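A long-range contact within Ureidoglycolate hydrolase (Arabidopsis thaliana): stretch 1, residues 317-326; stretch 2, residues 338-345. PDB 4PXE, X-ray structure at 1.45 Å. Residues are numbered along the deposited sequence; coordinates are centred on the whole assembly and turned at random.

Stretch 1 (317-326) VIKKIQESAN
Stretch 2, residues 338-345: EFKIVNQD

Residues 317-326 form part of a longer α-helix, with phi between -59° and -70° and psi between -38° and -47°, and residues 338-344, the end of a strand that begins earlier in the chain, pack against it almost exactly antiparallel. The N-to-C directions differ by 174° and the axes approach to 10.5 Å, a spacing that leaves room for a layer of side chains. Register is set by two pairs: Gln322 CA lies 7.5 Å from Phe339 CA, and Ile318 CA lies 8.7 Å from Ile341 CA. One helical turn therefore matches two strand residues, and the contact buries 319 Å² in total.

The helix is held by regular i to i+4 backbone hydrogen bonds, from Ile321 N to Val317 O (2.9 Å) through to Asn326 N to Gln322 O (3.2 Å). The strand is extended at Glu338 (phi/psi -149/131), Phe339 (-138/100), Lys340 (-120/121) and Ile341 (-82/103). At Val342 the backbone departs from this, with phi/psi of -72/-40, before extending again at Asn343 (-153/151) and Gln344 (-150/88). Phe339 and Ile341 direct their CA-to-CB bonds toward the helix, as the alternation of a strand predicts; after the irregularity at Val342, it is Gln344 that points toward it.

Aromatic packing dominates. Phe339, with chi1 t (-168°) and chi2 97°, has 107 Å² covered by the helix, more than any other residue here. The Phe339 ring meets the helix backbone closely, Phe339 CZ lying 3.5 Å from Gln322 CA. The CA-to-CB bond of Gln322 (chi1 -171°, chi2 161°, both t; chi3 4°) points sideways relative to the strand, and the side chain lays its aliphatic portion over one ring face: Gln322 CG is 3.9 Å from the centroid of the Phe339 ring and only 15° off the normal, a CH-pi interaction. Ala325 CB approaches Phe339 CE1 obliquely at 3.9 Å. Ile321 (chi1 -69°, m; chi2 167°, t) adds a looser contact, its CG2 4.1 Å from Phe339 CE1, while the end of its side chain leads away.

The aliphatic contact one turn earlier on the helix is built on Ile318, which points toward the strand with chi1 m (-63°) and chi2 t (172°). Ile318 CG2 lies 3.9 Å from CD1 of Ile341, which has the same rotamer (chi1 -59°, m; chi2 176°, t). The CD1 of Ile318 reaches 3.6 Å from Gln344 NE2, a van der Waals approach to an amide extended by chi1 -173° and chi2 175°, both t, with chi3 -2°. That NE2 is hydrogen-bonded to a residue adjoining one of the stretches.

No hydrogen bond crosses the interface, so the association rests on packing. Two side-chain hydrogen bonds form within the stretches. Asn326 (chi1 -80°, m; chi2 -76°) turns its ND2 back to Gln322 O at 3.0 Å, while Asn343 (chi1 62°, p; chi2 -81°) donates from ND2 to Asp345 OD1 at 2.9 Å. Lys319 and Glu323 point away from the strand and take no part.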

# COMPACT_ATOMS: atom_id res chain seq x y z
N VAL A 317 26.39 -7.03 -5.78
CA VAL A 317 25.08 -7.26 -5.18
C VAL A 317 23.97 -6.95 -6.18
O VAL A 317 23.03 -7.74 -6.33
CB VAL A 317 24.88 -6.45 -3.88
CG1 VAL A 317 23.46 -6.61 -3.38
CG2 VAL A 317 25.85 -6.90 -2.81
N ILE A 318 24.08 -5.82 -6.87
CA ILE A 318 23.09 -5.44 -7.88
C ILE A 318 22.99 -6.49 -9.00
O ILE A 318 21.89 -6.87 -9.39
CB ILE A 318 23.41 -4.07 -8.50
CG1 ILE A 318 23.33 -2.97 -7.44
CG2 ILE A 318 22.46 -3.76 -9.66
CD1 ILE A 318 23.82 -1.63 -7.94
N LYS A 319 24.12 -6.95 -9.51
CA LYS A 319 24.11 -7.99 -10.55
C LYS A 319 23.41 -9.26 -10.07
O LYS A 319 22.61 -9.86 -10.81
CB LYS A 319 25.54 -8.31 -11.01
CG LYS A 319 26.30 -7.12 -11.56
CD LYS A 319 27.55 -7.56 -12.30
CE LYS A 319 28.54 -6.40 -12.47
NZ LYS A 319 29.38 -6.23 -11.25
N LYS A 320 23.69 -9.68 -8.84
CA LYS A 320 23.07 -10.87 -8.28
C LYS A 320 21.57 -10.67 -8.11
O LYS A 320 20.80 -11.60 -8.34
CB LYS A 320 23.69 -11.26 -6.94
CG LYS A 320 25.15 -11.74 -7.02
CD LYS A 320 25.65 -12.03 -5.62
CE LYS A 320 27.02 -12.70 -5.62
NZ LYS A 320 27.42 -12.94 -4.20
N ILE A 321 21.16 -9.47 -7.70
CA ILE A 321 19.73 -9.20 -7.56
C ILE A 321 19.01 -9.32 -8.91
O ILE A 321 17.92 -9.90 -8.99
CB ILE A 321 19.47 -7.83 -6.91
CG1 ILE A 321 19.91 -7.86 -5.44
CG2 ILE A 321 17.98 -7.45 -7.01
CD1 ILE A 321 19.99 -6.50 -4.79
N GLN A 322 19.63 -8.81 -9.97
CA GLN A 322 19.03 -8.91 -11.30
C GLN A 322 18.94 -10.36 -11.76
O GLN A 322 17.93 -10.78 -12.32
CB GLN A 322 19.77 -8.06 -12.33
CG GLN A 322 19.01 -8.01 -13.66
CD GLN A 322 19.44 -6.85 -14.54
OE1 GLN A 322 20.36 -6.10 -14.21
NE2 GLN A 322 18.75 -6.70 -15.67
N GLU A 323 20.00 -11.13 -11.50
CA GLU A 323 19.98 -12.56 -11.80
C GLU A 323 18.86 -13.28 -11.05
O GLU A 323 18.11 -14.06 -11.64
CB GLU A 323 21.34 -13.20 -11.49
CG GLU A 323 22.44 -12.76 -12.45
CD GLU A 323 23.84 -13.17 -12.02
OE1 GLU A 323 24.01 -13.68 -10.89
OE2 GLU A 323 24.78 -12.96 -12.82
N SER A 324 18.72 -13.00 -9.76
CA SER A 324 17.66 -13.60 -8.96
C SER A 324 16.27 -13.21 -9.42
O SER A 324 15.36 -14.04 -9.42
CB SER A 324 17.84 -13.27 -7.47
OG SER A 324 18.90 -14.03 -6.93
N ALA A 325 16.09 -11.95 -9.81
CA ALA A 325 14.79 -11.49 -10.30
C ALA A 325 14.37 -12.30 -11.52
O ALA A 325 13.21 -12.70 -11.65
CB ALA A 325 14.81 -10.01 -10.62
N ASN A 326 15.33 -12.57 -12.40
CA ASN A 326 15.05 -13.37 -13.58
C ASN A 326 14.79 -14.84 -13.27
O ASN A 326 13.87 -15.45 -13.83
CB ASN A 326 16.17 -13.21 -14.61
CG ASN A 326 16.03 -11.93 -15.41
OD1 ASN A 326 15.20 -11.83 -16.31
ND2 ASN A 326 16.84 -10.93 -15.08
N GLU A 338 9.31 -5.03 -14.95
CA GLU A 338 10.21 -3.89 -14.78
C GLU A 338 11.39 -4.30 -13.93
O GLU A 338 11.23 -4.91 -12.88
CB GLU A 338 9.48 -2.72 -14.12
CG GLU A 338 10.39 -1.54 -13.81
CD GLU A 338 9.63 -0.32 -13.34
OE1 GLU A 338 8.77 -0.48 -12.44
OE2 GLU A 338 9.89 0.78 -13.86
N PHE A 339 12.59 -3.97 -14.41
CA PHE A 339 13.78 -4.01 -13.58
C PHE A 339 14.58 -2.76 -13.93
O PHE A 339 15.26 -2.70 -14.96
CB PHE A 339 14.61 -5.28 -13.80
CG PHE A 339 15.68 -5.48 -12.76
CD1 PHE A 339 15.46 -6.31 -11.68
CD2 PHE A 339 16.88 -4.78 -12.84
CE1 PHE A 339 16.43 -6.47 -10.70
CE2 PHE A 339 17.85 -4.94 -11.86
CZ PHE A 339 17.63 -5.78 -10.80
N LYS A 340 14.48 -1.75 -13.07
CA LYS A 340 15.06 -0.44 -13.36
C LYS A 340 16.07 -0.10 -12.28
O LYS A 340 15.73 -0.03 -11.10
CB LYS A 340 13.96 0.63 -13.40
CG LYS A 340 14.45 2.05 -13.72
CD LYS A 340 13.30 3.06 -13.57
CE LYS A 340 13.67 4.44 -14.11
NZ LYS A 340 13.77 4.44 -15.59
N ILE A 341 17.31 0.11 -12.68
CA ILE A 341 18.30 0.67 -11.77
C ILE A 341 18.09 2.18 -11.80
O ILE A 341 18.46 2.87 -12.75
CB ILE A 341 19.73 0.29 -12.20
CG1 ILE A 341 19.90 -1.23 -12.22
CG2 ILE A 341 20.75 0.95 -11.26
CD1 ILE A 341 21.24 -1.72 -12.73
N VAL A 342 17.46 2.70 -10.75
CA VAL A 342 17.05 4.09 -10.72
C VAL A 342 18.28 4.98 -10.55
O VAL A 342 18.40 6.03 -11.18
CB VAL A 342 16.03 4.35 -9.59
CG1 VAL A 342 15.72 5.84 -9.46
CG2 VAL A 342 14.76 3.53 -9.86
N ASN A 343 19.20 4.53 -9.70
CA ASN A 343 20.50 5.19 -9.58
C ASN A 343 21.54 4.20 -9.11
O ASN A 343 21.23 3.23 -8.42
CB ASN A 343 20.45 6.42 -8.65
CG ASN A 343 20.08 6.06 -7.22
OD1 ASN A 343 18.90 5.88 -6.91
ND2 ASN A 343 21.08 5.98 -6.34
N GLN A 344 22.79 4.44 -9.51
CA GLN A 344 23.89 3.58 -9.14
C GLN A 344 25.10 4.49 -9.11
O GLN A 344 25.78 4.67 -10.11
CB GLN A 344 24.07 2.48 -10.18
CG GLN A 344 25.08 1.42 -9.83
CD GLN A 344 25.11 0.29 -10.85
OE1 GLN A 344 24.34 0.29 -11.81
NE2 GLN A 344 26.00 -0.67 -10.65
N ASP A 345 25.33 5.10 -7.95
CA ASP A 345 26.28 6.20 -7.86
C ASP A 345 27.57 5.75 -7.20
O ASP A 345 27.57 4.85 -6.37
CB ASP A 345 25.65 7.34 -7.06
CG ASP A 345 24.34 7.80 -7.65
OD1 ASP A 345 23.31 7.71 -6.95
OD2 ASP A 345 24.33 8.25 -8.81